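Side-chain contacts in tRNA dimethylallyltransferase (Staphylococcus epidermidis ATCC 12228, PDB 3D3Q), which probably catalyses transfer of a dimethylallyl group from dimethylallyl diphosphate to adenine 37 of tRNAs that read codons beginning with uridine: residues N32-S37 / K90-R95; Y79-R84 / G106-S111. All coordinates share one frame; numbering follows the deposited sequence.

Overall arrangement
Both contacts are made by helix 78-94, interaction 2 near its start and interaction 1 at its other end, with centres about 17 Å apart. Interaction 1 is the more buried: it sets the helix against strand 33-37 of the parallel sheet and joins isoleucine packing to a salt bridge near the C-terminal end of the helix. Interaction 2, partly buried and nearer the centre of the chain, joins helix to helix through an oblique aromatic pair and a weak lysine-to-carbonyl bond, beside a residue thought to meet tRNA. The two meet where Ser37 O packs against Phe81 CE1 at 3.8 Å.

Interaction 1. Residues N32-S37 / K90-R95; sequences NGEIIS and KDITRR
Glu34 and Arg95 join strand 33-37 to the C-terminal end of helix 78-94 by a salt bridge, with OE1 of Glu34 2.6 Å from NH1 of Arg95. The carboxylate oxygen lies at the edge of the guanidinium, near its plane, while the two flat groups are turned 41° apart. As a hydrogen bond the pair is weak, because the N-H...O angle is only 118°. A bend at chi3 (-51°) turns the arginine chain back over the last turn of the helix, where NH2 also bridges Asp91 OD2 at 2.5 Å. Asp91 holds Arg94 NH1 through its other oxygen, and the four residues form one network. Tyr65 OH gives Glu34 OE1 a further hydrogen bond, which helps to satisfy a buried acid. The long arginine suits a place at the edge of the contact, from which its guanidinium reaches in to Glu34.

The apolar contact is between isoleucines, CD1 of Ile92 meeting CD1 of Ile36 at 3.8 Å; such branched side chains suit an interface between sheet and helix. Ile92 also flanks the polar end of Glu34, its CG1 3.6 Å from OE1, and the two chains lie side by side, head to tail.

Around the contact, Tyr65 of strand 64-65 touches Ile36, Ile92 and Arg95, and Pro99 of strand 98-102 touches Ile92. The helix thus packs across strand 33-37 and both its neighbours in the sheet, while Ile35 points from the other face toward helix 20-30.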
loop_
_atom_site.group_PDB
_atom_site.type_symbol
_atom_site.label_atom_id
_atom_site.label_comp_id
_atom_site.label_asym_id
_atom_site.label_seq_id
_atom_site.Cartn_x
_atom_site.Cartn_y
_atom_site.Cartn_z
ATOM N N ASN A 32 -11.910 9.276 -16.896
ATOM C CA ASN A 32 -11.262 10.595 -16.953
ATOM C C ASN A 32 -11.005 11.172 -15.565
ATOM O O ASN A 32 -11.629 12.150 -15.139
ATOM C CB ASN A 32 -12.075 11.586 -17.811
ATOM C CG ASN A 32 -13.339 12.067 -17.115
ATOM O OD1 ASN A 32 -14.083 11.264 -16.541
ATOM N ND2 ASN A 32 -13.599 13.372 -17.174
ATOM N N GLY A 33 -10.081 10.534 -14.858
ATOM C CA GLY A 33 -9.725 10.986 -13.532
ATOM C C GLY A 33 -8.293 11.479 -13.524
ATOM O O GLY A 33 -7.651 11.574 -14.569
ATOM N N GLU A 34 -7.798 11.812 -12.338
ATOM C CA GLU A 34 -6.434 12.276 -12.180
ATOM C C GLU A 34 -5.878 11.567 -10.961
ATOM O O GLU A 34 -6.601 11.276 -10.005
ATOM C CB GLU A 34 -6.395 13.786 -12.007
ATOM C CG GLU A 34 -7.179 14.507 -13.084
ATOM C CD GLU A 34 -7.091 16.010 -12.962
ATOM O OE1 GLU A 34 -7.023 16.505 -11.810
ATOM O OE2 GLU A 34 -7.113 16.706 -14.009
ATOM N N ILE A 35 -4.583 11.299 -10.999
ATOM C CA ILE A 35 -3.927 10.555 -9.941
ATOM C C ILE A 35 -3.109 11.387 -8.976
ATOM O O ILE A 35 -2.419 12.315 -9.372
ATOM C CB ILE A 35 -2.996 9.480 -10.560
ATOM C CG1 ILE A 35 -3.790 8.624 -11.539
ATOM C CG2 ILE A 35 -2.389 8.617 -9.477
ATOM C CD1 ILE A 35 -2.987 7.596 -12.217
ATOM N N ILE A 36 -3.181 11.027 -7.703
ATOM C CA ILE A 36 -2.400 11.693 -6.678
ATOM C C ILE A 36 -1.418 10.637 -6.155
ATOM O O ILE A 36 -1.833 9.625 -5.596
ATOM C CB ILE A 36 -3.291 12.176 -5.527
ATOM C CG1 ILE A 36 -4.229 13.272 -6.024
ATOM C CG2 ILE A 36 -2.437 12.672 -4.387
ATOM C CD1 ILE A 36 -5.274 13.679 -5.017
ATOM N N SER A 37 -0.123 10.859 -6.354
ATOM C CA SER A 37 0.876 9.908 -5.892
ATOM C C SER A 37 0.814 9.753 -4.368
ATOM O O SER A 37 0.842 10.741 -3.634
ATOM C CB SER A 37 2.261 10.373 -6.341
ATOM O OG SER A 37 3.280 9.757 -5.585
ATOM N N LYS A 90 -10.289 17.645 -3.449
ATOM C CA LYS A 90 -11.443 18.545 -3.598
ATOM C C LYS A 90 -11.373 19.262 -4.940
ATOM O O LYS A 90 -12.365 19.341 -5.663
ATOM C CB LYS A 90 -11.495 19.591 -2.469
ATOM C CG LYS A 90 -12.344 19.211 -1.235
ATOM C CD LYS A 90 -12.395 20.331 -0.148
ATOM C CE LYS A 90 -11.021 20.573 0.530
ATOM N NZ LYS A 90 -10.963 21.673 1.546
ATOM N N ASP A 91 -10.202 19.786 -5.274
ATOM C CA ASP A 91 -10.043 20.487 -6.531
ATOM C C ASP A 91 -10.440 19.567 -7.679
ATOM O O ASP A 91 -11.169 19.970 -8.572
ATOM C CB ASP A 91 -8.596 20.941 -6.694
ATOM C CG ASP A 91 -8.400 21.815 -7.904
ATOM O OD1 ASP A 91 -8.944 22.940 -7.907
ATOM O OD2 ASP A 91 -7.711 21.378 -8.845
ATOM N N ILE A 92 -9.960 18.325 -7.639
ATOM C CA ILE A 92 -10.266 17.324 -8.667
ATOM C C ILE A 92 -11.779 17.089 -8.799
ATOM O O ILE A 92 -12.341 17.195 -9.897
ATOM C CB ILE A 92 -9.562 15.960 -8.351
ATOM C CG1 ILE A 92 -8.045 16.134 -8.420
ATOM C CG2 ILE A 92 -10.009 14.877 -9.323
ATOM C CD1 ILE A 92 -7.257 14.884 -8.088
ATOM N N THR A 93 -12.440 16.774 -7.686
ATOM C CA THR A 93 -13.876 16.511 -7.717
ATOM C C THR A 93 -14.615 17.733 -8.194
ATOM O O THR A 93 -15.616 17.625 -8.896
ATOM C CB THR A 93 -14.459 16.193 -6.327
ATOM O OG1 THR A 93 -13.581 15.327 -5.589
ATOM C CG2 THR A 93 -15.815 15.526 -6.486
ATOM N N ARG A 94 -14.103 18.892 -7.793
ATOM C CA ARG A 94 -14.699 20.183 -8.133
ATOM C C ARG A 94 -14.734 20.412 -9.629
ATOM O O ARG A 94 -15.575 21.154 -10.126
ATOM C CB ARG A 94 -13.920 21.312 -7.434
ATOM C CG ARG A 94 -14.635 22.655 -7.374
ATOM C CD ARG A 94 -13.769 23.694 -6.650
ATOM N NE ARG A 94 -12.446 23.821 -7.258
ATOM C CZ ARG A 94 -12.230 24.131 -8.536
ATOM N NH1 ARG A 94 -10.985 24.214 -9.004
ATOM N NH2 ARG A 94 -13.256 24.358 -9.349
ATOM N N ARG A 95 -13.818 19.776 -10.345
ATOM C CA ARG A 95 -13.783 19.926 -11.795
ATOM C C ARG A 95 -14.415 18.708 -12.462
ATOM O O ARG A 95 -14.045 18.316 -13.573
ATOM C CB ARG A 95 -12.351 20.132 -12.280
ATOM C CG ARG A 95 -11.661 21.307 -11.604
ATOM C CD ARG A 95 -10.402 21.722 -12.334
ATOM N NE ARG A 95 -9.507 20.585 -12.595
ATOM C CZ ARG A 95 -8.980 19.816 -11.650
ATOM N NH1 ARG A 95 -8.184 18.821 -11.982
ATOM N NH2 ARG A 95 -9.250 20.045 -10.370
#

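Interaction 2. Residues Y79-R84 / G106-S111; sequences YEFKKR and GLYIQS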
loop_
_atom_site.group_PDB
_atom_site.type_symbol
_atom_site.label_atom_id
_atom_site.label_comp_id
_atom_site.label_asym_id
_atom_site.label_seq_id
_atom_site.Cartn_x
_atom_site.Cartn_y
_atom_site.Cartn_z
ATOM N N TYR A 79 0.984 13.483 7.739
ATOM C CA TYR A 79 0.017 14.580 7.686
ATOM C C TYR A 79 0.313 15.538 6.550
ATOM O O TYR A 79 -0.606 16.018 5.884
ATOM C CB TYR A 79 -0.051 15.371 9.010
ATOM C CG TYR A 79 -0.964 16.606 8.958
ATOM C CD1 TYR A 79 -0.419 17.903 8.931
ATOM C CD2 TYR A 79 -2.367 16.478 8.891
ATOM C CE1 TYR A 79 -1.242 19.046 8.831
ATOM C CE2 TYR A 79 -3.205 17.618 8.788
ATOM C CZ TYR A 79 -2.634 18.894 8.757
ATOM O OH TYR A 79 -3.436 20.022 8.655
ATOM N N GLU A 80 1.587 15.823 6.321
ATOM C CA GLU A 80 1.950 16.728 5.238
ATOM C C GLU A 80 1.233 16.248 3.970
ATOM O O GLU A 80 0.646 17.047 3.238
ATOM C CB GLU A 80 3.479 16.742 5.050
ATOM C CG GLU A 80 3.986 17.669 3.947
ATOM C CD GLU A 80 3.430 19.086 4.029
ATOM O OE1 GLU A 80 3.786 19.903 3.148
ATOM O OE2 GLU A 80 2.649 19.392 4.960
ATOM N N PHE A 81 1.255 14.933 3.752
ATOM C CA PHE A 81 0.615 14.285 2.602
ATOM C C PHE A 81 -0.901 14.480 2.660
ATOM O O PHE A 81 -1.548 14.738 1.642
ATOM C CB PHE A 81 0.974 12.782 2.602
ATOM C CG PHE A 81 0.059 11.925 1.759
ATOM C CD1 PHE A 81 -0.039 12.119 0.392
ATOM C CD2 PHE A 81 -0.731 10.942 2.348
ATOM C CE1 PHE A 81 -0.908 11.361 -0.371
ATOM C CE2 PHE A 81 -1.605 10.178 1.585
ATOM C CZ PHE A 81 -1.693 10.391 0.228
ATOM N N LYS A 82 -1.458 14.367 3.864
ATOM C CA LYS A 82 -2.899 14.524 4.073
ATOM C C LYS A 82 -3.380 15.942 3.755
ATOM O O LYS A 82 -4.401 16.133 3.093
ATOM C CB LYS A 82 -3.263 14.171 5.523
ATOM C CG LYS A 82 -4.744 14.248 5.832
ATOM C CD LYS A 82 -5.014 13.989 7.298
ATOM C CE LYS A 82 -6.484 14.237 7.608
ATOM N NZ LYS A 82 -6.940 13.581 8.875
ATOM N N LYS A 83 -2.634 16.930 4.235
ATOM C CA LYS A 83 -2.985 18.322 4.002
ATOM C C LYS A 83 -3.053 18.614 2.511
ATOM O O LYS A 83 -4.045 19.176 2.030
ATOM C CB LYS A 83 -1.963 19.249 4.666
ATOM C CG LYS A 83 -2.257 20.713 4.440
ATOM C CD LYS A 83 -1.289 21.624 5.172
ATOM C CE LYS A 83 -1.771 23.075 5.086
ATOM N NZ LYS A 83 -0.901 24.037 5.827
ATOM N N ARG A 84 -1.999 18.225 1.786
ATOM C CA ARG A 84 -1.903 18.435 0.321
ATOM C C ARG A 84 -2.871 17.561 -0.479
ATOM O O ARG A 84 -3.464 18.020 -1.451
ATOM C CB ARG A 84 -0.476 18.163 -0.184
ATOM C CG ARG A 84 0.589 18.990 0.476
ATOM C CD ARG A 84 1.907 18.898 -0.277
ATOM N NE ARG A 84 2.975 19.574 0.458
ATOM C CZ ARG A 84 3.807 20.470 -0.064
ATOM N NH1 ARG A 84 3.709 20.813 -1.345
ATOM N NH2 ARG A 84 4.729 21.033 0.709
ATOM N N GLY A 106 0.505 2.156 4.706
ATOM C CA GLY A 106 -0.587 2.079 5.659
ATOM C C GLY A 106 -0.830 3.399 6.372
ATOM O O GLY A 106 -1.939 3.926 6.341
ATOM N N LEU A 107 0.195 3.944 7.018
ATOM C CA LEU A 107 0.020 5.209 7.706
ATOM C C LEU A 107 -0.574 6.256 6.775
ATOM O O LEU A 107 -1.706 6.684 6.975
ATOM C CB LEU A 107 1.345 5.724 8.266
ATOM C CG LEU A 107 1.744 5.338 9.699
ATOM C CD1 LEU A 107 3.166 5.839 9.943
ATOM C CD2 LEU A 107 0.781 5.948 10.715
ATOM N N TYR A 108 0.178 6.648 5.748
ATOM C CA TYR A 108 -0.274 7.654 4.790
ATOM C C TYR A 108 -1.678 7.433 4.264
ATOM O O TYR A 108 -2.400 8.389 4.020
ATOM C CB TYR A 108 0.675 7.729 3.595
ATOM C CG TYR A 108 2.040 8.283 3.909
ATOM C CD1 TYR A 108 2.463 9.485 3.345
ATOM C CD2 TYR A 108 2.912 7.603 4.773
ATOM C CE1 TYR A 108 3.720 10.006 3.629
ATOM C CE2 TYR A 108 4.176 8.111 5.069
ATOM C CZ TYR A 108 4.574 9.321 4.491
ATOM O OH TYR A 108 5.820 9.846 4.779
ATOM N N ILE A 109 -2.068 6.181 4.075
ATOM C CA ILE A 109 -3.386 5.911 3.551
ATOM C C ILE A 109 -4.500 6.003 4.575
ATOM O O ILE A 109 -5.527 6.618 4.309
ATOM C CB ILE A 109 -3.436 4.546 2.873
ATOM C CG1 ILE A 109 -2.447 4.521 1.721
ATOM C CG2 ILE A 109 -4.831 4.275 2.340
ATOM C CD1 ILE A 109 -2.674 5.624 0.683
ATOM N N GLN A 110 -4.324 5.403 5.745
ATOM C CA GLN A 110 -5.386 5.488 6.730
ATOM C C GLN A 110 -5.499 6.906 7.286
ATOM O O GLN A 110 -6.601 7.413 7.530
ATOM C CB GLN A 110 -5.183 4.475 7.869
ATOM C CG GLN A 110 -4.229 4.881 8.968
ATOM C CD GLN A 110 -4.424 4.039 10.227
ATOM O OE1 GLN A 110 -3.670 4.167 11.193
ATOM N NE2 GLN A 110 -5.447 3.179 10.220
ATOM N N SER A 111 -4.362 7.562 7.461
ATOM C CA SER A 111 -4.363 8.923 7.988
ATOM C C SER A 111 -5.228 9.808 7.096
ATOM O O SER A 111 -5.867 10.752 7.564
ATOM C CB SER A 111 -2.926 9.458 8.053
ATOM O OG SER A 111 -2.095 8.591 8.806
#
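Phe81 and Tyr108 carry the contact between helices 78-94 and 106-113. Their rings are set obliquely, with planes at 43° and centroids 5.7 Å apart. The closest carbons of the two side chains are CD2 of Phe81 and CD1 of Tyr108, at 3.6 Å. The CB of each also packs against the other ring. Beyond this, the phenylalanine edge reaches the opposite backbone: CE2 lies 3.1 Å from Tyr108 O, which sits near the plane of the ring. With CG of Phe81 anti to its backbone nitrogen (chi1 162°), the ring extends from the helix into this position.

Beside the aromatic pair, the extended Lys82 chain passes Ser111 O, with CD 3.4 Å from it, and NZ gives this oxygen a weak hydrogen bond at 3.3 Å. Lysine fits here because a long flexible chain can bring its ammonium to the carbonyl from a partly exposed place.

In the second shell, Ser111 OG bonds back to Leu107 O at 2.7 Å, so the serine hydroxyl is engaged within its own helix. Farther out, Met66 touches Phe81, Asn115 touches Lys82 and Ser40 touches Tyr108. Tyr108 also lies close to Thr105, which by similarity meets the tRNA.

The chemistry is therefore mostly apolar: aromatic packing carries the contact, and the single weak lysine bond to a backbone carbonyl adds little directional hold.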